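Local atomic coordinates of autophagy protein 5 (Saccharomyces cerevisiae, PDB entry 2DYO), a protein that takes part in autophagic vesicle formation and cytoplasm-to-vacuole transport, and is also required for selective degradation of mitochondria and of the nucleus. Residues 50-55 and 75-80; 24-29 and 54-59. All blocks are in the same frame, centred on the assembly; numbering follows the deposited sequence.

Contact 1 of 2, residues 50-55 and 75-80; sequences NYMPLI and FWFEHN
Met52 and Ile55 of helix 52-59 reach down to Phe77 of strand 74-79, a helix-on-sheet contact in the first ubiquitin-like domain of the chain. The two backbones stay well apart: the closest pair of CA atoms, Met52 CA and Phe75 CA, is 10.7 Å apart, and side chains bridge the interval. The main touch is between Met52 SD and Phe77 CZ at 3.7 Å, so the sulfur meets the far corner of the ring. It sits 5.0 Å from the Phe77 ring centroid and 64° off the ring normal, an oblique Met-aromatic contact. Met52 gets there by bending at both chi2 (-45°) and chi3, which puts the sulfur beside the phenyl tip as the two side chains slide past each other in opposite directions. Ile55 comes in at the ring edge, near its plane, with CD1 4.4 Å from Phe77 CE2. Its CD1 also lies 4.0 Å from Met52 SD, so both groups reach the same end of the phenyl. Met52 and Ile55 are three residues apart and so project from the same side of the helix, whose first turn is closed by Ile55 N bonding to O of the N-cap residue Tyr51 at 3.0 Å. This is the beta-grasp arrangement, a mixed sheet of order 2-1-5-3-4 with a helix packed across one face. Ile121 of strand 118-126, Ile84 of strand 82-84 and Ile136 also touch Phe77, which is buried, and Ile136 touches Met52 as well. Elsewhere on strand 74-79, Trp76 NE1 donates to Glu78 OE2 at 2.9 Å, a bent bond of 148° received on the anti side of the carboxylate. At the start of the helix, Tyr51 OH is hydrogen-bonded to the backbone of another protein chain.

Contact 2 of 2, residues 24-29 and 54-59; sequences PSFLMK and LIWNKI
Phe26 turns a ring edge to the indole of Trp56: CE2 and CD2 of Phe26 lie 4.0 and 4.1 Å from Trp56 CH2, which sits near the phenyl plane. Seen from Trp56 the approach is oblique, and the two planes are inclined by roughly 48°, so the rings are not stacked. Phe75 meets Phe26 with planes at about 45°, while Leu123 and Met125 of strand 118-126 also touch the phenyl and Leu63 touches the indole. Next to the aromatic pair, Leu27 and Ile59 cross at about a right angle. Here the CD2 branch of Leu27 does the touching, 3.8 Å from Ile59 CB and 4.1 Å from Ile59 CG2. Ile59 has CG1 set between its backbone N and carbonyl carbon (chi1 64°), and its CD1 then packs obliquely 3.7 Å from Trp56 CZ3, joining the aliphatic pair to the indole. Ile35 touches both Leu27 and Ile59. At the helix end, Ile55 O accepts from both Lys58 N and Ile59 N, and Lys58 NZ is bonded to the carbonyls of Glu34 and Val37. The excursion between strands 15-22 and 37-43 is thus packed against the last turn of helix 52-59, the helix that follows the first hairpin in a ubiquitin-like beta-grasp.

Overall arrangement
The two contacts are adjacent, with centres 11 Å apart, and both lie within the first ubiquitin-like domain. They share Leu54 and Ile55 on helix 52-59: contact 1 uses the helix start and contact 2 its end. Along the chain the order is 24-29, then the helix, then 75-80, so the helix packs on an earlier loop and on a later strand. They also join directly, since Phe75 CD2 lies 3.6 Å from Phe26 CZ and Phe75 CE1 lies 3.9 Å from Trp56 CH2. One continuous apolar layer therefore runs beneath the helix, whose start is also approached by another protein chain.

Contact 1 of 2, residues 50-55 and 75-80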
ATOM      1  N   ASN A  50      -7.836   7.587   1.830  1.00 22.18           N
ATOM      2  CA  ASN A  50      -8.827   7.321   2.869  1.00 21.12           C
ATOM      3  C   ASN A  50      -8.747   8.365   3.988  1.00 24.29           C
ATOM      4  O   ASN A  50      -9.559   8.356   4.924  1.00 22.79           O
ATOM      5  CB  ASN A  50      -8.620   5.921   3.446  1.00 22.03           C
ATOM      6  CG  ASN A  50      -9.066   4.844   2.484  1.00 23.34           C
ATOM      7  OD1 ASN A  50      -8.750   3.664   2.641  1.00 25.24           O
ATOM      8  ND2 ASN A  50      -9.833   5.251   1.482  1.00 20.18           N
ATOM      9  N   TYR A  51      -7.774   9.267   3.889  1.00 22.98           N
ATOM     10  CA  TYR A  51      -7.616  10.299   4.901  1.00 24.08           C
ATOM     11  C   TYR A  51      -8.019  11.701   4.445  1.00 25.31           C
ATOM     12  O   TYR A  51      -7.761  12.681   5.143  1.00 25.50           O
ATOM     13  CB  TYR A  51      -6.174  10.289   5.430  1.00 23.75           C
ATOM     14  CG  TYR A  51      -5.840   8.963   6.070  1.00 23.92           C
ATOM     15  CD1 TYR A  51      -5.498   7.861   5.289  1.00 24.27           C
ATOM     16  CD2 TYR A  51      -6.017   8.767   7.437  1.00 24.67           C
ATOM     17  CE1 TYR A  51      -5.361   6.593   5.851  1.00 22.84           C
ATOM     18  CE2 TYR A  51      -5.883   7.508   8.011  1.00 24.55           C
ATOM     19  CZ  TYR A  51      -5.560   6.424   7.208  1.00 24.60           C
ATOM     20  OH  TYR A  51      -5.492   5.171   7.762  1.00 21.90           O
ATOM     21  N   MET A  52      -8.659  11.801   3.284  1.00 25.22           N
ATOM     22  CA  MET A  52      -9.102  13.102   2.793  1.00 27.50           C
ATOM     23  C   MET A  52     -10.162  13.722   3.706  1.00 29.43           C
ATOM     24  O   MET A  52     -10.143  14.930   3.958  1.00 29.42           O
ATOM     25  CB  MET A  52      -9.645  12.987   1.366  1.00 26.53           C
ATOM     26  CG  MET A  52      -8.568  12.716   0.335  1.00 26.47           C
ATOM     27  SD  MET A  52      -7.109  13.759   0.584  1.00 31.72           S
ATOM     28  CE  MET A  52      -7.781  15.395   0.304  1.00 28.17           C
ATOM     29  N   PRO A  53     -11.110  12.907   4.204  1.00 30.97           N
ATOM     30  CA  PRO A  53     -12.144  13.452   5.091  1.00 32.84           C
ATOM     31  C   PRO A  53     -11.510  14.105   6.318  1.00 34.44           C
ATOM     32  O   PRO A  53     -11.906  15.196   6.736  1.00 33.96           O
ATOM     33  CB  PRO A  53     -12.967  12.218   5.457  1.00 32.64           C
ATOM     34  CG  PRO A  53     -12.879  11.390   4.211  1.00 32.11           C
ATOM     35  CD  PRO A  53     -11.406  11.503   3.862  1.00 30.95           C
ATOM     36  N   LEU A  54     -10.520  13.422   6.886  1.00 33.95           N
ATOM     37  CA  LEU A  54      -9.807  13.911   8.061  1.00 33.45           C
ATOM     38  C   LEU A  54      -9.093  15.222   7.734  1.00 32.73           C
ATOM     39  O   LEU A  54      -9.078  16.154   8.539  1.00 33.01           O
ATOM     40  CB  LEU A  54      -8.787  12.863   8.518  1.00 34.86           C
ATOM     41  CG  LEU A  54      -7.939  13.188   9.746  1.00 36.55           C
ATOM     42  CD1 LEU A  54      -8.813  13.145  10.989  1.00 37.46           C
ATOM     43  CD2 LEU A  54      -6.800  12.179   9.869  1.00 38.05           C
ATOM     44  N   ILE A  55      -8.498  15.283   6.549  1.00 30.08           N
ATOM     45  CA  ILE A  55      -7.787  16.476   6.112  1.00 31.55           C
ATOM     46  C   ILE A  55      -8.744  17.647   5.895  1.00 33.86           C
ATOM     47  O   ILE A  55      -8.561  18.732   6.459  1.00 33.16           O
ATOM     48  CB  ILE A  55      -7.019  16.209   4.799  1.00 30.34           C
ATOM     49  CG1 ILE A  55      -5.902  15.191   5.052  1.00 29.34           C
ATOM     50  CG2 ILE A  55      -6.445  17.512   4.249  1.00 31.03           C
ATOM     51  CD1 ILE A  55      -5.084  14.853   3.822  1.00 29.22           C
ATOM     52  N   PHE A  75      -5.896  17.952  -7.318  1.00 41.95           N
ATOM     53  CA  PHE A  75      -5.204  17.696  -6.057  1.00 37.97           C
ATOM     54  C   PHE A  75      -4.503  16.342  -6.085  1.00 36.76           C
ATOM     55  O   PHE A  75      -5.061  15.359  -6.572  1.00 34.12           O
ATOM     56  CB  PHE A  75      -6.202  17.709  -4.899  1.00 37.70           C
ATOM     57  CG  PHE A  75      -7.021  18.966  -4.810  1.00 39.36           C
ATOM     58  CD1 PHE A  75      -8.345  18.911  -4.384  1.00 38.07           C
ATOM     59  CD2 PHE A  75      -6.474  20.202  -5.137  1.00 39.83           C
ATOM     60  CE1 PHE A  75      -9.113  20.067  -4.285  1.00 39.72           C
ATOM     61  CE2 PHE A  75      -7.234  21.366  -5.041  1.00 40.74           C
ATOM     62  CZ  PHE A  75      -8.556  21.296  -4.615  1.00 39.51           C
ATOM     63  N   TRP A  76      -3.283  16.298  -5.559  1.00 34.89           N
ATOM     64  CA  TRP A  76      -2.517  15.055  -5.505  1.00 33.85           C
ATOM     65  C   TRP A  76      -1.456  15.127  -4.411  1.00 33.83           C
ATOM     66  O   TRP A  76      -1.148  16.211  -3.899  1.00 32.85           O
ATOM     67  CB  TRP A  76      -1.878  14.754  -6.869  1.00 34.27           C
ATOM     68  CG  TRP A  76      -0.794  15.699  -7.310  1.00 36.95           C
ATOM     69  CD1 TRP A  76       0.534  15.626  -7.005  1.00 36.55           C
ATOM     70  CD2 TRP A  76      -0.947  16.846  -8.157  1.00 37.46           C
ATOM     71  NE1 TRP A  76       1.218  16.652  -7.613  1.00 37.33           N
ATOM     72  CE2 TRP A  76       0.333  17.417  -8.323  1.00 37.68           C
ATOM     73  CE3 TRP A  76      -2.045  17.449  -8.789  1.00 37.45           C
ATOM     74  CZ2 TRP A  76       0.551  18.563  -9.099  1.00 37.78           C
ATOM     75  CZ3 TRP A  76      -1.829  18.590  -9.560  1.00 37.27           C
ATOM     76  CH2 TRP A  76      -0.540  19.133  -9.706  1.00 36.78           C
ATOM     77  N   PHE A  77      -0.914  13.972  -4.039  1.00 30.57           N
ATOM     78  CA  PHE A  77       0.103  13.918  -2.999  1.00 29.22           C
ATOM     79  C   PHE A  77       1.509  13.958  -3.555  1.00 30.62           C
ATOM     80  O   PHE A  77       1.767  13.528  -4.680  1.00 31.29           O
ATOM     81  CB  PHE A  77      -0.035  12.650  -2.159  1.00 28.82           C
ATOM     82  CG  PHE A  77      -1.326  12.551  -1.406  1.00 29.59           C
ATOM     83  CD1 PHE A  77      -2.303  11.640  -1.798  1.00 29.83           C
ATOM     84  CD2 PHE A  77      -1.554  13.339  -0.283  1.00 30.93           C
ATOM     85  CE1 PHE A  77      -3.486  11.512  -1.080  1.00 30.02           C
ATOM     86  CE2 PHE A  77      -2.738  13.216   0.445  1.00 30.89           C
ATOM     87  CZ  PHE A  77      -3.702  12.299   0.043  1.00 30.44           C
ATOM     88  N   GLU A  78       2.423  14.472  -2.743  1.00 31.71           N
ATOM     89  CA  GLU A  78       3.817  14.551  -3.123  1.00 34.40           C
ATOM     90  C   GLU A  78       4.721  14.195  -1.956  1.00 34.17           C
ATOM     91  O   GLU A  78       4.333  14.301  -0.791  1.00 34.64           O
ATOM     92  CB  GLU A  78       4.150  15.951  -3.649  1.00 35.41           C
ATOM     93  CG  GLU A  78       3.986  16.075  -5.152  1.00 36.94           C
ATOM     94  CD  GLU A  78       4.320  17.457  -5.675  1.00 39.69           C
ATOM     95  OE1 GLU A  78       5.187  18.132  -5.078  1.00 39.42           O
ATOM     96  OE2 GLU A  78       3.725  17.861  -6.695  1.00 39.70           O
ATOM     97  N   HIS A  79       5.919  13.740  -2.287  1.00 35.92           N
ATOM     98  CA  HIS A  79       6.921  13.379  -1.301  1.00 36.53           C
ATOM     99  C   HIS A  79       8.218  13.979  -1.824  1.00 38.01           C
ATOM    100  O   HIS A  79       8.695  13.615  -2.899  1.00 36.85           O
ATOM    101  CB  HIS A  79       7.034  11.857  -1.175  1.00 36.84           C
ATOM    102  CG  HIS A  79       8.137  11.407  -0.268  1.00 37.03           C
ATOM    103  ND1 HIS A  79       9.421  11.183  -0.713  1.00 36.19           N
ATOM    104  CD2 HIS A  79       8.152  11.164   1.064  1.00 36.33           C
ATOM    105  CE1 HIS A  79      10.180  10.819   0.305  1.00 36.67           C
ATOM    106  NE2 HIS A  79       9.435  10.801   1.395  1.00 37.52           N
ATOM    107  N   ASN A  80       8.768  14.919  -1.067  1.00 40.07           N
ATOM    108  CA  ASN A  80       9.990  15.600  -1.466  1.00 43.36           C
ATOM    109  C   ASN A  80       9.857  16.151  -2.887  1.00 43.55           C
ATOM    110  O   ASN A  80      10.710  15.917  -3.739  1.00 44.53           O
ATOM    111  CB  ASN A  80      11.194  14.654  -1.370  1.00 45.55           C
ATOM    112  CG  ASN A  80      11.554  14.307   0.072  1.00 49.48           C
ATOM    113  OD1 ASN A  80      11.277  15.076   0.997  1.00 51.78           O
ATOM    114  ND2 ASN A  80      12.190  13.156   0.267  1.00 50.93           N
TER

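Contact 2 of 2, residues 24-29 and 54-59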
ATOM      1  N   PRO A  24       0.439  25.723   1.435  1.00 43.09           N
ATOM      2  CA  PRO A  24      -0.244  26.997   1.685  1.00 45.71           C
ATOM      3  C   PRO A  24      -1.221  27.392   0.579  1.00 46.75           C
ATOM      4  O   PRO A  24      -2.136  28.186   0.804  1.00 47.47           O
ATOM      5  CB  PRO A  24       0.914  27.986   1.840  1.00 45.65           C
ATOM      6  CG  PRO A  24       2.002  27.377   1.008  1.00 46.51           C
ATOM      7  CD  PRO A  24       1.897  25.915   1.364  1.00 44.21           C
ATOM      8  N   SER A  25      -1.035  26.825  -0.608  1.00 48.36           N
ATOM      9  CA  SER A  25      -1.909  27.116  -1.738  1.00 49.45           C
ATOM     10  C   SER A  25      -3.374  26.833  -1.397  1.00 49.76           C
ATOM     11  O   SER A  25      -4.276  27.427  -1.985  1.00 49.73           O
ATOM     12  CB  SER A  25      -1.489  26.286  -2.955  1.00 50.53           C
ATOM     13  OG  SER A  25      -1.534  24.899  -2.667  1.00 53.00           O
ATOM     14  N   PHE A  26      -3.599  25.931  -0.443  1.00 50.45           N
ATOM     15  CA  PHE A  26      -4.950  25.555  -0.010  1.00 50.74           C
ATOM     16  C   PHE A  26      -5.485  26.459   1.095  1.00 51.80           C
ATOM     17  O   PHE A  26      -6.696  26.562   1.295  1.00 51.76           O
ATOM     18  CB  PHE A  26      -4.973  24.124   0.553  1.00 49.84           C
ATOM     19  CG  PHE A  26      -4.779  23.043  -0.471  1.00 47.81           C
ATOM     20  CD1 PHE A  26      -3.531  22.808  -1.035  1.00 47.68           C
ATOM     21  CD2 PHE A  26      -5.847  22.234  -0.845  1.00 47.50           C
ATOM     22  CE1 PHE A  26      -3.350  21.779  -1.956  1.00 47.31           C
ATOM     23  CE2 PHE A  26      -5.677  21.204  -1.763  1.00 46.27           C
ATOM     24  CZ  PHE A  26      -4.427  20.976  -2.319  1.00 46.86           C
ATOM     25  N   LEU A  27      -4.576  27.111   1.812  1.00 53.67           N
ATOM     26  CA  LEU A  27      -4.954  27.935   2.951  1.00 54.55           C
ATOM     27  C   LEU A  27      -4.962  29.452   2.796  1.00 55.09           C
ATOM     28  O   LEU A  27      -4.327  30.023   1.907  1.00 55.19           O
ATOM     29  CB  LEU A  27      -4.074  27.541   4.139  1.00 54.40           C
ATOM     30  CG  LEU A  27      -4.020  26.022   4.357  1.00 53.98           C
ATOM     31  CD1 LEU A  27      -2.924  25.666   5.348  1.00 54.79           C
ATOM     32  CD2 LEU A  27      -5.374  25.524   4.843  1.00 53.84           C
ATOM     33  N   MET A  28      -5.706  30.090   3.693  1.00 56.44           N
ATOM     34  CA  MET A  28      -5.832  31.540   3.723  1.00 57.33           C
ATOM     35  C   MET A  28      -4.603  32.131   4.397  1.00 56.82           C
ATOM     36  O   MET A  28      -4.240  31.746   5.509  1.00 56.15           O
ATOM     37  CB  MET A  28      -7.100  31.942   4.480  1.00 58.59           C
ATOM     38  CG  MET A  28      -8.300  32.221   3.573  1.00 61.24           C
ATOM     39  SD  MET A  28      -9.921  32.269   4.405  1.00 66.52           S
ATOM     40  CE  MET A  28      -9.471  31.955   6.148  1.00 63.76           C
ATOM     41  N   LYS A  29      -3.960  33.068   3.709  1.00 57.08           N
ATOM     42  CA  LYS A  29      -2.761  33.714   4.232  1.00 57.09           C
ATOM     43  C   LYS A  29      -2.986  34.197   5.661  1.00 56.54           C
ATOM     44  O   LYS A  29      -3.858  35.024   5.921  1.00 57.18           O
ATOM     45  CB  LYS A  29      -2.366  34.882   3.333  1.00 56.89           C
ATOM     46  N   LEU A  54     -10.520  13.422   6.886  1.00 33.95           N
ATOM     47  CA  LEU A  54      -9.807  13.911   8.061  1.00 33.45           C
ATOM     48  C   LEU A  54      -9.093  15.222   7.734  1.00 32.73           C
ATOM     49  O   LEU A  54      -9.078  16.154   8.539  1.00 33.01           O
ATOM     50  CB  LEU A  54      -8.787  12.863   8.518  1.00 34.86           C
ATOM     51  CG  LEU A  54      -7.939  13.188   9.746  1.00 36.55           C
ATOM     52  CD1 LEU A  54      -8.813  13.145  10.989  1.00 37.46           C
ATOM     53  CD2 LEU A  54      -6.800  12.179   9.869  1.00 38.05           C
ATOM     54  N   ILE A  55      -8.498  15.283   6.549  1.00 30.08           N
ATOM     55  CA  ILE A  55      -7.787  16.476   6.112  1.00 31.55           C
ATOM     56  C   ILE A  55      -8.744  17.647   5.895  1.00 33.86           C
ATOM     57  O   ILE A  55      -8.561  18.732   6.459  1.00 33.16           O
ATOM     58  CB  ILE A  55      -7.019  16.209   4.799  1.00 30.34           C
ATOM     59  CG1 ILE A  55      -5.902  15.191   5.052  1.00 29.34           C
ATOM     60  CG2 ILE A  55      -6.445  17.512   4.249  1.00 31.03           C
ATOM     61  CD1 ILE A  55      -5.084  14.853   3.822  1.00 29.22           C
ATOM     62  N   TRP A  56      -9.765  17.430   5.075  1.00 33.21           N
ATOM     63  CA  TRP A  56     -10.733  18.475   4.793  1.00 36.27           C
ATOM     64  C   TRP A  56     -11.366  19.029   6.067  1.00 37.87           C
ATOM     65  O   TRP A  56     -11.441  20.246   6.249  1.00 38.16           O
ATOM     66  CB  TRP A  56     -11.817  17.941   3.853  1.00 37.46           C
ATOM     67  CG  TRP A  56     -11.333  17.724   2.442  1.00 38.48           C
ATOM     68  CD1 TRP A  56     -11.509  16.605   1.676  1.00 38.63           C
ATOM     69  CD2 TRP A  56     -10.613  18.656   1.629  1.00 39.39           C
ATOM     70  NE1 TRP A  56     -10.943  16.784   0.436  1.00 38.84           N
ATOM     71  CE2 TRP A  56     -10.386  18.035   0.380  1.00 39.92           C
ATOM     72  CE3 TRP A  56     -10.139  19.959   1.832  1.00 41.42           C
ATOM     73  CZ2 TRP A  56      -9.704  18.672  -0.661  1.00 40.36           C
ATOM     74  CZ3 TRP A  56      -9.460  20.593   0.794  1.00 41.66           C
ATOM     75  CH2 TRP A  56      -9.251  19.946  -0.437  1.00 42.00           C
ATOM     76  N   ASN A  57     -11.807  18.143   6.954  1.00 38.99           N
ATOM     77  CA  ASN A  57     -12.434  18.574   8.199  1.00 42.45           C
ATOM     78  C   ASN A  57     -11.554  19.496   9.037  1.00 43.04           C
ATOM     79  O   ASN A  57     -12.061  20.312   9.801  1.00 43.66           O
ATOM     80  CB  ASN A  57     -12.831  17.372   9.054  1.00 44.14           C
ATOM     81  CG  ASN A  57     -13.417  17.785  10.398  1.00 48.14           C
ATOM     82  OD1 ASN A  57     -14.484  18.399  10.459  1.00 49.61           O
ATOM     83  ND2 ASN A  57     -12.715  17.460  11.476  1.00 45.95           N
ATOM     84  N   LYS A  58     -10.238  19.373   8.897  1.00 42.63           N
ATOM     85  CA  LYS A  58      -9.333  20.202   9.682  1.00 43.05           C
ATOM     86  C   LYS A  58      -9.010  21.553   9.060  1.00 42.62           C
ATOM     87  O   LYS A  58      -8.776  22.524   9.779  1.00 43.13           O
ATOM     88  CB  LYS A  58      -8.023  19.453   9.959  1.00 43.60           C
ATOM     89  CG  LYS A  58      -7.052  20.254  10.817  1.00 44.76           C
ATOM     90  CD  LYS A  58      -5.792  19.476  11.157  1.00 46.18           C
ATOM     91  CE  LYS A  58      -4.944  20.258  12.149  1.00 46.41           C
ATOM     92  NZ  LYS A  58      -3.742  19.511  12.603  1.00 45.65           N
ATOM     93  N   ILE A  59      -9.002  21.624   7.734  1.00 41.73           N
ATOM     94  CA  ILE A  59      -8.673  22.872   7.052  1.00 42.11           C
ATOM     95  C   ILE A  59      -9.870  23.599   6.439  1.00 43.41           C
ATOM     96  O   ILE A  59      -9.720  24.687   5.884  1.00 42.19           O
ATOM     97  CB  ILE A  59      -7.636  22.625   5.932  1.00 41.15           C
ATOM     98  CG1 ILE A  59      -8.240  21.729   4.847  1.00 40.36           C
ATOM     99  CG2 ILE A  59      -6.394  21.970   6.510  1.00 40.79           C
ATOM    100  CD1 ILE A  59      -7.329  21.511   3.653  1.00 39.16           C
TER